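Local structure of alpha-L-rhamnosidase (Klebsiella oxytoca, 4XHC) at residues M451-L454 and E455-P459. The protein hydrolyses terminal alpha-L-rhamnose residues from rhamnosides as a family GH78 glycosidase, with rhamnose bound in the pocket of its catalytic domain. Residues are numbered along the deposited sequence; the frame is centred on the assembly and turned at random.
Sequences MRNL and EKNPP. With SO4 (sulfate ion), chain D.
Arg452 and Glu455, three residues apart near the C-terminal end of helix 444-456, form a salt bridge in which Arg452 NH1 lies 3.0 Å from Glu455 OE1. The oxygen sits in the guanidinium plane and is met on its syn side, 20° out of the carboxylate plane. OE1 is the one bonded oxygen, Glu455 OE2 being 3.6 Å from Arg452 NH1 without a bond; the 83° between the two planes is consistent with this. A bend at chi2 in Arg452 and an extended Glu455 chain lay the two side by side. The other edge of the guanidinium faces a sulfate ion, probably from the crystallisation liquor: sulfate O4 takes bonds from Arg452 NE (3.0 Å) and Arg452 NH2 (2.9 Å). Arg448 also binds the sulfate.

Backbone bonds from Lys456 N to Arg452 O (3.1 Å) and Asn457 N to Asn453 O (2.7 Å) carry the helix to its end. Asn457, with phi -144°, is the first residue to leave helical geometry, and two prolines follow.

Apolar packing lies on the buried side, where Leu454 CD2 rests 3.7 Å from Pro459 CD, the side chains crossing at about a right angle; Phe419 and Trp430 adjoin them.

NH1 is shared by two carboxylates, Glu455 and Glu484, which probably offset part of the arginine's charge without the sulfate. In the crystal, bonds from NE, NH1 and NH2 restrict guanidinium rotation, though the sulfate's share may be crystal-specific.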
ATOM      1  N   MET A 451      44.540 -23.380 -19.858  1.00 47.77           N
ATOM      2  CA  MET A 451      44.285 -22.703 -18.593  1.00 48.35           C
ATOM      3  C   MET A 451      45.452 -21.789 -18.224  1.00 49.60           C
ATOM      4  O   MET A 451      45.241 -20.715 -17.657  1.00 50.21           O
ATOM      5  CB  MET A 451      44.030 -23.703 -17.466  1.00 50.48           C
ATOM      6  CG  MET A 451      42.885 -24.680 -17.706  1.00 50.75           C
ATOM      7  SD  MET A 451      41.283 -23.977 -18.151  1.00 51.33           S
ATOM      8  CE  MET A 451      40.880 -23.044 -16.674  1.00 52.69           C
ATOM      9  N   ARG A 452      46.674 -22.206 -18.556  1.00 51.46           N
ATOM     10  CA  ARG A 452      47.852 -21.333 -18.442  1.00 54.03           C
ATOM     11  C   ARG A 452      47.786 -20.146 -19.394  1.00 53.45           C
ATOM     12  O   ARG A 452      48.262 -19.061 -19.073  1.00 54.74           O
ATOM     13  CB  ARG A 452      49.146 -22.095 -18.744  1.00 55.73           C
ATOM     14  CG  ARG A 452      49.543 -23.119 -17.710  1.00 57.43           C
ATOM     15  CD  ARG A 452      49.683 -22.471 -16.348  1.00 58.94           C
ATOM     16  NE  ARG A 452      50.348 -23.345 -15.394  1.00 61.99           N
ATOM     17  CZ  ARG A 452      50.375 -23.137 -14.080  1.00 63.28           C
ATOM     18  NH1 ARG A 452      49.773 -22.074 -13.543  1.00 63.19           N
ATOM     19  NH2 ARG A 452      50.997 -24.001 -13.293  1.00 65.13           N
ATOM     20  N   ASN A 453      47.192 -20.355 -20.558  1.00 52.94           N
ATOM     21  CA  ASN A 453      47.052 -19.296 -21.536  1.00 54.94           C
ATOM     22  C   ASN A 453      46.051 -18.212 -21.073  1.00 51.99           C
ATOM     23  O   ASN A 453      46.239 -17.034 -21.360  1.00 52.67           O
ATOM     24  CB  ASN A 453      46.643 -19.897 -22.887  1.00 57.95           C
ATOM     25  CG  ASN A 453      47.051 -19.045 -24.063  1.00 64.27           C
ATOM     26  OD1 ASN A 453      47.923 -18.194 -23.948  1.00 72.68           O
ATOM     27  ND2 ASN A 453      46.417 -19.265 -25.205  1.00 66.36           N
ATOM     28  N   LEU A 454      45.008 -18.601 -20.342  1.00 48.78           N
ATOM     29  CA  LEU A 454      44.079 -17.625 -19.757  1.00 46.29           C
ATOM     30  C   LEU A 454      44.758 -16.740 -18.723  1.00 47.15           C
ATOM     31  O   LEU A 454      44.473 -15.550 -18.627  1.00 51.16           O
ATOM     32  CB  LEU A 454      42.924 -18.321 -19.073  1.00 45.27           C
ATOM     33  CG  LEU A 454      41.990 -19.166 -19.949  1.00 44.49           C
ATOM     34  CD1 LEU A 454      41.049 -19.962 -19.067  1.00 45.82           C
ATOM     35  CD2 LEU A 454      41.182 -18.317 -20.910  1.00 44.40           C
ATOM     36  N   GLU A 455      45.688 -17.324 -17.983  1.00 47.90           N
ATOM     37  CA  GLU A 455      46.347 -16.701 -16.855  1.00 49.87           C
ATOM     38  C   GLU A 455      47.381 -15.697 -17.357  1.00 50.71           C
ATOM     39  O   GLU A 455      47.517 -14.617 -16.811  1.00 52.69           O
ATOM     40  CB  GLU A 455      46.998 -17.811 -16.003  1.00 52.26           C
ATOM     41  CG  GLU A 455      48.291 -17.473 -15.274  1.00 56.52           C
ATOM     42  CD  GLU A 455      48.850 -18.642 -14.455  1.00 58.41           C
ATOM     43  OE1 GLU A 455      48.132 -19.643 -14.201  1.00 57.01           O
ATOM     44  OE2 GLU A 455      50.033 -18.551 -14.067  1.00 60.57           O
ATOM     45  N   LYS A 456      48.081 -16.050 -18.423  1.00 51.89           N
ATOM     46  CA  LYS A 456      49.120 -15.194 -19.015  1.00 55.16           C
ATOM     47  C   LYS A 456      48.654 -14.304 -20.176  1.00 54.39           C
ATOM     48  O   LYS A 456      49.294 -13.308 -20.494  1.00 54.48           O
ATOM     49  CB  LYS A 456      50.234 -16.115 -19.499  1.00 58.32           C
ATOM     50  CG  LYS A 456      50.766 -16.999 -18.374  1.00 61.66           C
ATOM     51  CD  LYS A 456      51.899 -17.961 -18.722  1.00 64.96           C
ATOM     52  CE  LYS A 456      52.194 -18.783 -17.469  1.00 66.01           C
ATOM     53  NZ  LYS A 456      53.612 -19.202 -17.370  1.00 68.64           N
ATOM     54  N   ASN A 457      47.560 -14.685 -20.825  1.00 54.22           N
ATOM     55  CA  ASN A 457      47.071 -13.995 -22.016  1.00 55.04           C
ATOM     56  C   ASN A 457      45.534 -13.970 -22.066  1.00 55.34           C
ATOM     57  O   ASN A 457      44.898 -14.632 -22.902  1.00 53.41           O
ATOM     58  CB  ASN A 457      47.678 -14.654 -23.241  1.00 54.53           C
ATOM     59  CG  ASN A 457      47.518 -13.827 -24.471  1.00 54.94           C
ATOM     60  OD1 ASN A 457      46.825 -14.216 -25.405  1.00 56.42           O
ATOM     61  ND2 ASN A 457      48.160 -12.675 -24.484  1.00 56.40           N
ATOM     62  N   PRO A 458      44.930 -13.179 -21.163  1.00 57.81           N
ATOM     63  CA  PRO A 458      43.477 -13.150 -20.979  1.00 55.27           C
ATOM     64  C   PRO A 458      42.672 -12.667 -22.212  1.00 54.82           C
ATOM     65  O   PRO A 458      42.958 -11.588 -22.736  1.00 56.68           O
ATOM     66  CB  PRO A 458      43.288 -12.175 -19.800  1.00 57.15           C
ATOM     67  CG  PRO A 458      44.647 -11.874 -19.255  1.00 59.18           C
ATOM     68  CD  PRO A 458      45.612 -12.139 -20.360  1.00 60.18           C
ATOM     69  N   PRO A 459      41.681 -13.463 -22.667  1.00 52.83           N
ATOM     70  CA  PRO A 459      40.710 -13.091 -23.696  1.00 54.22           C
ATOM     71  C   PRO A 459      39.971 -11.793 -23.401  1.00 56.58           C
ATOM     72  O   PRO A 459      39.790 -11.420 -22.254  1.00 54.16           O
ATOM     73  CB  PRO A 459      39.702 -14.254 -23.675  1.00 54.39           C
ATOM     74  CG  PRO A 459      40.500 -15.421 -23.235  1.00 53.54           C
ATOM     75  CD  PRO A 459      41.506 -14.867 -22.260  1.00 53.88           C
TER
HETATM   76  S   SO4 D 901      52.749 -26.244 -15.908  1.00 62.24           S
HETATM   77  O1  SO4 D 901      53.868 -26.625 -15.031  1.00 59.09           O
HETATM   78  O2  SO4 D 901      53.131 -24.942 -16.515  1.00 59.21           O
HETATM   79  O3  SO4 D 901      52.528 -27.345 -16.862  1.00 64.91           O
HETATM   80  O4  SO4 D 901      51.442 -26.155 -15.222  1.00 65.15           O